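Local coordinates for protein intracellular serine protease (PDB 4ZOQ) that cleaves peptide bonds sequence-specifically as a lanthipeptide protease, probably by the serine endopeptidase mechanism of the subtilase family, at residues P59-S64 with M93-A98; P43-A48 with L288-Y293; G139-L144 with V178-M183; V150-Y155 with S194-V199. All coordinates share one frame; numbering follows the deposited sequence.

In the fold
Interactions 1 and 2 lie near each other, their centres about 13 Å apart, and touch where I97 and A98 meet L288 and where I94 meets V47. Interactions 3 and 4 form a second pair, centres about 12 Å apart, where strand 140-143 and the residue after it meet the helix that follows: L144 touches M152 and T142 touches L151. Interaction 3 is on the opposite side of the chain's centre from interactions 1 and 2, about 32 Å from each, centre to centre. Of the predicted charge relay residues, D51 and H86 lie about 11 Å from L61, side chain to side chain, and S276 about 11 Å from Y141; interaction 2 lies away from all three.

Interaction 1: P59-S64 with M93-A98; sequences PDLKAS and MINIIA
N95, in the last turn of helix 86-97, meets the loop residues D60, L61 and S64 with its side chain. The apolar part of the contact is the meeting of L61 CD2 with N95 CB at 3.8 Å, where the two side chains cross obliquely. L61 holds CG beside its backbone N (chi1 -51°); its second torsion sets CD1 anti to CA and leaves CD2 as the branch turned to the stem of the asparagine.

Polar neighbours gather at the amide. N95 CG lies anti to the backbone N (chi1 -177°), which sends the group out from the helix to the loop backbone, with D60 O 3.9 Å from N95 CG, and towards the hydroxyl of S64. No direct hydrogen bond spans the segments. A water lies between them, 2.8 Å from A98 O, to which it probably donates, and in a weak bond of 3.3 Å with S64 OG. The loop itself is drawn into a turn by S64 N bonding to L61 O at 3.0 Å. With alanine in place of N95 the carbon that L61 touches would remain, but a gap would probably open beside D60 O and S64 OG.

The D60 carboxylate is bound to Y269 OH and to G12 N. D60 and L61 both rest on T249 of strand 246-249, S64 pairs through its backbone with I103 of strand 102-110, and I96 packs on helix 24-30.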
# COMPACT_ATOMS: atom_id res chain seq x y z
N PRO B 59 3.88 9.70 18.43
CA PRO B 59 3.86 8.92 19.68
C PRO B 59 3.42 7.47 19.48
O PRO B 59 3.96 6.55 20.10
CB PRO B 59 2.81 9.66 20.55
CG PRO B 59 2.74 11.02 19.98
CD PRO B 59 3.04 10.90 18.51
N ASP B 60 2.48 7.27 18.56
CA ASP B 60 1.97 5.93 18.33
C ASP B 60 2.86 5.10 17.40
O ASP B 60 2.86 3.88 17.48
CB ASP B 60 0.56 6.02 17.78
CG ASP B 60 -0.40 6.66 18.75
OD1 ASP B 60 -0.25 6.44 19.98
OD2 ASP B 60 -1.31 7.38 18.29
N LEU B 61 3.64 5.76 16.55
CA LEU B 61 4.37 5.03 15.50
C LEU B 61 5.87 4.89 15.79
O LEU B 61 6.50 3.95 15.30
CB LEU B 61 4.17 5.72 14.15
CG LEU B 61 2.70 5.99 13.80
CD1 LEU B 61 2.53 6.74 12.46
CD2 LEU B 61 1.87 4.70 13.85
N LYS B 62 6.46 5.79 16.58
CA LYS B 62 7.92 5.80 16.75
C LYS B 62 8.50 4.47 17.29
O LYS B 62 9.57 4.07 16.87
CB LYS B 62 8.37 6.98 17.62
CG LYS B 62 7.86 6.99 19.04
CD LYS B 62 8.32 8.25 19.75
CE LYS B 62 7.83 8.33 21.21
NZ LYS B 62 8.72 7.56 22.13
N ALA B 63 7.80 3.76 18.18
CA ALA B 63 8.32 2.47 18.70
C ALA B 63 8.48 1.37 17.64
O ALA B 63 9.25 0.42 17.85
CB ALA B 63 7.42 1.94 19.81
N SER B 64 7.71 1.47 16.55
CA SER B 64 7.67 0.48 15.46
C SER B 64 8.43 0.92 14.23
O SER B 64 8.65 0.13 13.30
CB SER B 64 6.22 0.18 15.04
OG SER B 64 5.44 -0.23 16.15
N MET B 93 -2.86 2.47 10.20
CA MET B 93 -3.77 1.36 10.04
C MET B 93 -3.03 0.03 10.18
O MET B 93 -3.60 -0.93 10.71
CB MET B 93 -4.51 1.41 8.71
CG MET B 93 -5.36 2.64 8.53
SD MET B 93 -6.27 3.08 10.00
CE MET B 93 -7.78 3.76 9.25
N ILE B 94 -1.78 -0.02 9.75
CA ILE B 94 -0.97 -1.20 10.02
C ILE B 94 -0.78 -1.32 11.52
O ILE B 94 -0.90 -2.40 12.10
CB ILE B 94 0.43 -1.13 9.39
CG1 ILE B 94 0.39 -1.13 7.86
CG2 ILE B 94 1.32 -2.26 9.92
CD1 ILE B 94 1.62 -0.47 7.29
N ASN B 95 -0.43 -0.19 12.14
CA ASN B 95 -0.07 -0.21 13.56
C ASN B 95 -1.21 -0.59 14.51
O ASN B 95 -1.00 -1.36 15.45
CB ASN B 95 0.47 1.15 13.97
CG ASN B 95 0.91 1.17 15.41
OD1 ASN B 95 1.88 0.50 15.78
ND2 ASN B 95 0.19 1.89 16.24
N ILE B 96 -2.42 -0.07 14.28
CA ILE B 96 -3.52 -0.28 15.21
C ILE B 96 -3.89 -1.77 15.29
O ILE B 96 -4.30 -2.25 16.34
CB ILE B 96 -4.76 0.58 14.86
CG1 ILE B 96 -5.72 0.63 16.03
CG2 ILE B 96 -5.45 0.13 13.58
CD1 ILE B 96 -5.17 1.30 17.28
N ILE B 97 -3.67 -2.51 14.20
CA ILE B 97 -3.91 -3.95 14.16
C ILE B 97 -2.70 -4.77 14.65
O ILE B 97 -2.85 -5.75 15.40
CB ILE B 97 -4.27 -4.39 12.70
CG1 ILE B 97 -5.72 -4.01 12.41
CG2 ILE B 97 -4.08 -5.89 12.52
CD1 ILE B 97 -6.03 -3.84 10.99
N ALA B 98 -1.50 -4.30 14.30
CA ALA B 98 -0.27 -4.99 14.64
C ALA B 98 0.73 -4.01 15.22
O ALA B 98 1.63 -3.55 14.51
CB ALA B 98 0.31 -5.66 13.43
O HOH W 1 3.21 -1.30 13.95

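Interaction 2: P43-A48 with L288-Y293; sequences PDVKVA and LVISEY
V45 and S291 bring the two backbones closest, with their CA atoms 6.6 Å apart, where the chain about to enter strand 46-51 passes helix 275-297. The helical side is regular across the contact: E292 N bonds to L288 O at 2.9 Å, and Y293 N to V289 O at 2.8 Å. No hydrogen bond runs between the segments, and the meeting is left to side chains.

V45 points its side chain at the helix and touches it with one branch. Its CG2 methyl sits 3.7 Å from I290 CG2, a methyl-to-methyl contact, and 3.6 Å from S291 OG, reaching two successive helix residues at once. With chi1 at 162°, CG2 lies beside the backbone N of V45 and anti to the carbonyl carbon, the placement that turns this branch to the helix. The S291 hydroxyl is not left to the methyl alone, for it is hydrogen-bonded to A287 O one turn earlier and to H42 N; a buried polar group is thereby satisfied while its flank packs against valine.

Strand 46-51 runs between strands 102-110 and 133-136 in the parallel core of the subtilase sheet, and helix 275-297, near whose start lies the predicted nucleophile S276, covers it here. V45 also touches A287 and R294, whereas I290 packs on V133 of strand 133-136 and on V306 of helix 303-313.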
# COMPACT_ATOMS: atom_id res chain seq x y z
N PRO B 43 8.51 -7.49 16.26
CA PRO B 43 9.35 -6.40 15.78
C PRO B 43 10.20 -6.78 14.57
O PRO B 43 10.51 -5.88 13.80
CB PRO B 43 10.25 -6.09 16.99
CG PRO B 43 9.45 -6.50 18.16
CD PRO B 43 8.62 -7.67 17.73
N ASP B 44 10.56 -8.05 14.39
CA ASP B 44 11.41 -8.45 13.25
C ASP B 44 10.61 -8.97 12.05
O ASP B 44 11.18 -9.52 11.11
CB ASP B 44 12.45 -9.50 13.67
CG ASP B 44 11.83 -10.80 14.04
OD1 ASP B 44 10.66 -10.78 14.45
OD2 ASP B 44 12.51 -11.84 13.94
N VAL B 45 9.29 -8.85 12.12
CA VAL B 45 8.47 -8.89 10.91
C VAL B 45 8.35 -7.45 10.39
O VAL B 45 7.99 -6.54 11.14
CB VAL B 45 7.07 -9.48 11.15
CG1 VAL B 45 6.12 -9.11 10.01
CG2 VAL B 45 7.16 -10.98 11.38
N LYS B 46 8.69 -7.23 9.13
CA LYS B 46 8.78 -5.85 8.63
C LYS B 46 7.76 -5.61 7.51
O LYS B 46 7.67 -6.40 6.55
CB LYS B 46 10.20 -5.54 8.12
CG LYS B 46 11.27 -5.54 9.21
CD LYS B 46 12.60 -4.99 8.71
CE LYS B 46 13.31 -5.94 7.76
NZ LYS B 46 14.54 -5.28 7.21
N VAL B 47 7.01 -4.52 7.63
CA VAL B 47 6.05 -4.10 6.62
C VAL B 47 6.59 -2.86 5.92
O VAL B 47 6.89 -1.85 6.58
CB VAL B 47 4.65 -3.81 7.23
CG1 VAL B 47 3.69 -3.27 6.18
CG2 VAL B 47 4.08 -5.07 7.91
N ALA B 48 6.75 -2.94 4.61
CA ALA B 48 7.23 -1.81 3.83
C ALA B 48 6.08 -0.87 3.48
O ALA B 48 5.05 -1.29 2.96
CB ALA B 48 7.93 -2.29 2.58
N LEU B 288 0.39 -9.86 11.20
CA LEU B 288 0.00 -10.59 12.41
C LEU B 288 0.07 -12.11 12.21
O LEU B 288 0.56 -12.83 13.09
CB LEU B 288 -1.40 -10.19 12.88
CG LEU B 288 -1.54 -8.90 13.68
CD1 LEU B 288 -2.96 -8.83 14.27
CD2 LEU B 288 -0.47 -8.85 14.78
N VAL B 289 -0.41 -12.59 11.06
CA VAL B 289 -0.41 -14.02 10.75
C VAL B 289 1.03 -14.53 10.64
O VAL B 289 1.37 -15.56 11.22
CB VAL B 289 -1.17 -14.32 9.46
CG1 VAL B 289 -0.86 -15.73 8.96
CG2 VAL B 289 -2.65 -14.14 9.69
N ILE B 290 1.87 -13.78 9.94
CA ILE B 290 3.27 -14.16 9.83
C ILE B 290 3.90 -14.25 11.23
O ILE B 290 4.59 -15.22 11.54
CB ILE B 290 4.07 -13.17 8.94
CG1 ILE B 290 3.64 -13.31 7.47
CG2 ILE B 290 5.58 -13.44 9.06
CD1 ILE B 290 4.03 -12.18 6.58
N SER B 291 3.63 -13.26 12.08
CA SER B 291 4.17 -13.26 13.44
C SER B 291 3.71 -14.50 14.21
O SER B 291 4.52 -15.24 14.77
CB SER B 291 3.75 -11.99 14.17
OG SER B 291 4.24 -10.83 13.51
N GLU B 292 2.40 -14.78 14.19
CA GLU B 292 1.94 -15.95 14.92
C GLU B 292 2.55 -17.25 14.35
O GLU B 292 3.01 -18.11 15.10
CB GLU B 292 0.43 -16.06 14.89
CG GLU B 292 -0.04 -17.32 15.57
CD GLU B 292 -1.37 -17.16 16.24
OE1 GLU B 292 -1.63 -16.06 16.80
OE2 GLU B 292 -2.15 -18.13 16.21
N TYR B 293 2.57 -17.37 13.03
CA TYR B 293 3.05 -18.60 12.41
C TYR B 293 4.52 -18.85 12.75
O TYR B 293 4.92 -19.97 13.07
CB TYR B 293 2.86 -18.52 10.89
CG TYR B 293 3.14 -19.82 10.16
CD1 TYR B 293 4.45 -20.24 9.90
CD2 TYR B 293 2.09 -20.64 9.76
CE1 TYR B 293 4.70 -21.44 9.22
CE2 TYR B 293 2.32 -21.85 9.09
CZ TYR B 293 3.63 -22.24 8.83
OH TYR B 293 3.84 -23.43 8.18

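Interaction 3: G139-L144 with V178-M183; sequences GSYTSL and VNLDEM
Y141 turns one edge of its ring to the thioether of M183. Sulfur and methyl both meet the same side: Y141 CD2 lies 3.6 Å from M183 SD and 3.7 Å from M183 CE, and the methyl sits in the plane of the ring. Measured from the ring centre, M183 SD is 4.8 Å away and 74° off the normal, a Met-aromatic contact of the edge type. The two side chains cross at about a right angle. M183 leaves the helix fully extended and bends only at its last torsion (chi3 71°), which folds CE back so that it lies alongside the ring edge with the sulfur. L180, one turn earlier, adds a looser touch at the same edge, with its CD2 4.5 Å from Y141 CE2.

The contact joins the short strand 140-143, paired antiparallel with strand 189-192, to the start of helix 180-187, which leads into that partner strand. N179 is the N-cap of this helix: its OD1 accepts from E182 N at 2.9 Å, with an N-H...O angle of 160°. This bond caps the N-terminal end of the turn that carries L180 and M183.

Replacing Y141 by alanine would remove the ring and is likely to leave M183 without its aromatic partner and the N216 amide without the hydroxyl to which it is hydrogen-bonded. The same ring takes part in a cation-pi contact with K176, and it meets the H191 ring.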
# COMPACT_ATOMS: atom_id res chain seq x y z
N GLY B 139 -1.95 4.49 -6.49
CA GLY B 139 -2.01 3.83 -7.78
C GLY B 139 -2.12 4.86 -8.88
O GLY B 139 -2.28 6.05 -8.61
N SER B 140 -2.04 4.41 -10.12
CA SER B 140 -2.24 5.30 -11.24
C SER B 140 -3.23 4.64 -12.18
O SER B 140 -3.30 3.40 -12.23
CB SER B 140 -0.92 5.59 -11.95
OG SER B 140 -0.45 4.43 -12.63
N TYR B 141 -4.00 5.45 -12.90
CA TYR B 141 -4.87 4.93 -13.96
C TYR B 141 -4.16 5.08 -15.29
O TYR B 141 -3.99 6.19 -15.80
CB TYR B 141 -6.21 5.63 -13.96
CG TYR B 141 -6.98 5.41 -12.68
CD1 TYR B 141 -6.69 6.18 -11.55
CD2 TYR B 141 -7.97 4.44 -12.58
CE1 TYR B 141 -7.37 6.00 -10.37
CE2 TYR B 141 -8.67 4.25 -11.39
CZ TYR B 141 -8.37 5.04 -10.28
OH TYR B 141 -9.04 4.89 -9.08
N THR B 142 -3.74 3.95 -15.84
CA THR B 142 -2.83 3.92 -16.97
C THR B 142 -3.50 3.44 -18.24
O THR B 142 -4.06 2.34 -18.28
CB THR B 142 -1.63 2.97 -16.66
OG1 THR B 142 -0.90 3.45 -15.52
CG2 THR B 142 -0.70 2.82 -17.86
N SER B 143 -3.38 4.24 -19.30
CA SER B 143 -3.87 3.83 -20.61
C SER B 143 -2.94 2.77 -21.17
O SER B 143 -1.72 2.93 -21.16
CB SER B 143 -3.96 5.01 -21.58
OG SER B 143 -4.78 6.05 -21.04
N LEU B 144 -3.53 1.68 -21.65
CA LEU B 144 -2.74 0.60 -22.18
C LEU B 144 -2.48 0.80 -23.69
O LEU B 144 -2.77 -0.08 -24.50
CB LEU B 144 -3.42 -0.73 -21.92
CG LEU B 144 -3.40 -1.17 -20.46
CD1 LEU B 144 -4.11 -2.51 -20.27
CD2 LEU B 144 -1.98 -1.24 -19.95
N VAL B 178 -15.83 3.19 -9.69
CA VAL B 178 -16.08 2.57 -11.00
C VAL B 178 -15.78 1.06 -10.95
O VAL B 178 -15.02 0.59 -10.08
CB VAL B 178 -15.21 3.22 -12.13
CG1 VAL B 178 -15.33 4.73 -12.09
CG2 VAL B 178 -13.75 2.87 -11.98
N ASN B 179 -16.33 0.33 -11.92
CA ASN B 179 -16.00 -1.08 -12.13
C ASN B 179 -14.74 -1.15 -12.96
O ASN B 179 -14.70 -0.62 -14.06
CB ASN B 179 -17.16 -1.81 -12.84
CG ASN B 179 -16.89 -3.30 -13.04
OD1 ASN B 179 -16.13 -3.70 -13.93
ND2 ASN B 179 -17.51 -4.13 -12.21
N LEU B 180 -13.70 -1.78 -12.44
CA LEU B 180 -12.40 -1.69 -13.11
C LEU B 180 -12.39 -2.50 -14.43
O LEU B 180 -11.70 -2.13 -15.37
CB LEU B 180 -11.26 -2.14 -12.18
CG LEU B 180 -11.05 -1.15 -11.03
CD1 LEU B 180 -10.09 -1.68 -9.96
CD2 LEU B 180 -10.55 0.18 -11.57
N ASP B 181 -13.22 -3.53 -14.50
CA ASP B 181 -13.33 -4.31 -15.74
C ASP B 181 -14.03 -3.48 -16.84
O ASP B 181 -13.58 -3.45 -17.99
CB ASP B 181 -14.08 -5.62 -15.47
CG ASP B 181 -13.36 -6.50 -14.44
OD1 ASP B 181 -12.12 -6.65 -14.58
OD2 ASP B 181 -14.02 -7.03 -13.50
N GLU B 182 -15.10 -2.77 -16.49
CA GLU B 182 -15.73 -1.85 -17.43
C GLU B 182 -14.80 -0.71 -17.80
O GLU B 182 -14.84 -0.22 -18.93
CB GLU B 182 -17.03 -1.30 -16.85
CG GLU B 182 -18.10 -2.36 -16.66
CD GLU B 182 -19.28 -1.86 -15.84
OE1 GLU B 182 -19.67 -0.67 -16.00
OE2 GLU B 182 -19.82 -2.66 -15.02
N MET B 183 -13.94 -0.29 -16.87
CA MET B 183 -13.00 0.78 -17.17
C MET B 183 -12.00 0.31 -18.22
O MET B 183 -11.55 1.08 -19.06
CB MET B 183 -12.27 1.24 -15.90
CG MET B 183 -11.36 2.43 -16.16
SD MET B 183 -10.45 3.00 -14.74
CE MET B 183 -9.28 1.66 -14.55

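Interaction 4: V150-Y155 with S194-V199; sequences VLMKAY and SALKHV
L196 reaches from the loop after strand 189-192 to helix 146-164 and divides its two methyls between Y155 and M152. With chi1 -60° its CG stands beside the backbone N and anti to the carbonyl carbon, so that the branched end faces the helix. CD1 goes to the tyrosine, where it is 3.6 Å from Y155 CD2 and also approaches CG and CB; the side chains cross at about a right angle, and the methyl comes at the ring obliquely. The tyrosine's chi1 of -140°, off the staggered positions, leaves its CG and CD2 beside this methyl.

CD2 takes the other partner, 4.1 Å from M152 CG. M152 is extended and slides past the leucine in the opposite direction; its sulfur meets L144, and the side chain also touches V190. Between these side chains the methyls of L196 also come down on the helix backbone: L196 CD1 is 3.5 Å from Y155 O.

L196 is the first residue of a type II beta turn that ends at V199, closed by V199 N to L196 O at 3.2 Å. K197 O in this turn accepts from Q156 NE2, tying the loop to the helix beside the leucine. A different face of the helix meets the other protein chain of the assembly, whose sequence differs, where A154 packs on F63 and V150 on I89 of that chain.

No hydrogen bond or charge pairing links the two segments directly; the leucine is held by shape and apolar surface, buried between methionine, tyrosine and helix backbone.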
# COMPACT_ATOMS: atom_id res chain seq x y z
N VAL B 150 4.12 -1.23 -21.75
CA VAL B 150 5.50 -1.41 -21.32
C VAL B 150 5.62 -1.12 -19.83
O VAL B 150 6.27 -1.87 -19.09
CB VAL B 150 6.47 -0.50 -22.12
CG1 VAL B 150 7.82 -0.47 -21.45
CG2 VAL B 150 6.62 -1.03 -23.54
N LEU B 151 4.97 -0.05 -19.39
CA LEU B 151 4.92 0.29 -17.97
C LEU B 151 4.31 -0.86 -17.16
O LEU B 151 4.80 -1.20 -16.07
CB LEU B 151 4.12 1.58 -17.74
CG LEU B 151 4.12 2.15 -16.32
CD1 LEU B 151 5.48 2.69 -15.98
CD2 LEU B 151 3.05 3.24 -16.15
N MET B 152 3.24 -1.46 -17.68
CA MET B 152 2.59 -2.56 -16.99
C MET B 152 3.49 -3.77 -16.95
O MET B 152 3.53 -4.50 -15.96
CB MET B 152 1.25 -2.90 -17.65
CG MET B 152 0.51 -4.06 -16.99
SD MET B 152 -1.26 -4.03 -17.38
CE MET B 152 -1.86 -5.52 -16.56
N LYS B 153 4.19 -3.99 -18.06
CA LYS B 153 5.12 -5.11 -18.19
C LYS B 153 6.24 -5.00 -17.16
O LYS B 153 6.64 -5.99 -16.53
CB LYS B 153 5.70 -5.13 -19.60
CG LYS B 153 6.70 -6.23 -19.89
CD LYS B 153 7.11 -6.16 -21.35
CE LYS B 153 7.98 -7.32 -21.76
NZ LYS B 153 8.42 -7.10 -23.17
N ALA B 154 6.73 -3.78 -16.99
CA ALA B 154 7.77 -3.49 -16.02
C ALA B 154 7.25 -3.74 -14.62
O ALA B 154 7.91 -4.35 -13.77
CB ALA B 154 8.23 -2.03 -16.15
N TYR B 155 6.02 -3.28 -14.43
CA TYR B 155 5.41 -3.24 -13.12
C TYR B 155 5.14 -4.69 -12.69
O TYR B 155 5.28 -5.06 -11.51
CB TYR B 155 4.12 -2.47 -13.18
CG TYR B 155 3.90 -1.60 -12.03
CD1 TYR B 155 3.33 -0.34 -12.20
CD2 TYR B 155 4.39 -1.95 -10.78
CE1 TYR B 155 3.14 0.49 -11.13
CE2 TYR B 155 4.21 -1.13 -9.71
CZ TYR B 155 3.59 0.10 -9.89
OH TYR B 155 3.40 0.97 -8.85
N SER B 194 -2.56 -2.30 -8.54
CA SER B 194 -3.63 -3.15 -8.00
C SER B 194 -4.12 -4.21 -8.99
O SER B 194 -4.58 -5.28 -8.58
CB SER B 194 -4.81 -2.28 -7.52
OG SER B 194 -5.52 -1.75 -8.60
N ALA B 195 -4.03 -3.92 -10.28
CA ALA B 195 -4.50 -4.86 -11.29
C ALA B 195 -3.52 -6.02 -11.56
O ALA B 195 -3.90 -7.01 -12.16
CB ALA B 195 -4.77 -4.14 -12.58
N LEU B 196 -2.28 -5.87 -11.12
CA LEU B 196 -1.21 -6.83 -11.42
C LEU B 196 -1.37 -8.19 -10.77
O LEU B 196 -1.85 -8.29 -9.65
CB LEU B 196 0.15 -6.27 -11.00
CG LEU B 196 0.67 -4.97 -11.60
CD1 LEU B 196 1.92 -4.53 -10.82
CD2 LEU B 196 1.00 -5.15 -13.08
N LYS B 197 -0.89 -9.21 -11.44
CA LYS B 197 -0.80 -10.51 -10.83
C LYS B 197 0.21 -10.46 -9.66
O LYS B 197 1.18 -9.68 -9.70
CB LYS B 197 -0.41 -11.55 -11.87
CG LYS B 197 -0.67 -12.98 -11.47
CD LYS B 197 -0.15 -13.94 -12.55
CE LYS B 197 -0.71 -15.34 -12.37
NZ LYS B 197 -0.14 -15.96 -11.16
N HIS B 198 -0.08 -11.23 -8.60
CA HIS B 198 0.69 -11.27 -7.36
C HIS B 198 0.55 -9.97 -6.51
O HIS B 198 1.21 -9.80 -5.49
CB HIS B 198 2.16 -11.57 -7.63
CG HIS B 198 2.38 -12.78 -8.48
ND1 HIS B 198 2.02 -14.05 -8.06
CD2 HIS B 198 2.93 -12.93 -9.71
CE1 HIS B 198 2.33 -14.92 -9.01
NE2 HIS B 198 2.89 -14.26 -10.01
N VAL B 199 -0.30 -9.05 -6.94
CA VAL B 199 -0.65 -7.93 -6.10
C VAL B 199 -2.10 -8.12 -5.59
O VAL B 199 -3.01 -8.41 -6.37
CB VAL B 199 -0.52 -6.60 -6.85
CG1 VAL B 199 -1.08 -5.47 -6.02
CG2 VAL B 199 0.94 -6.34 -7.28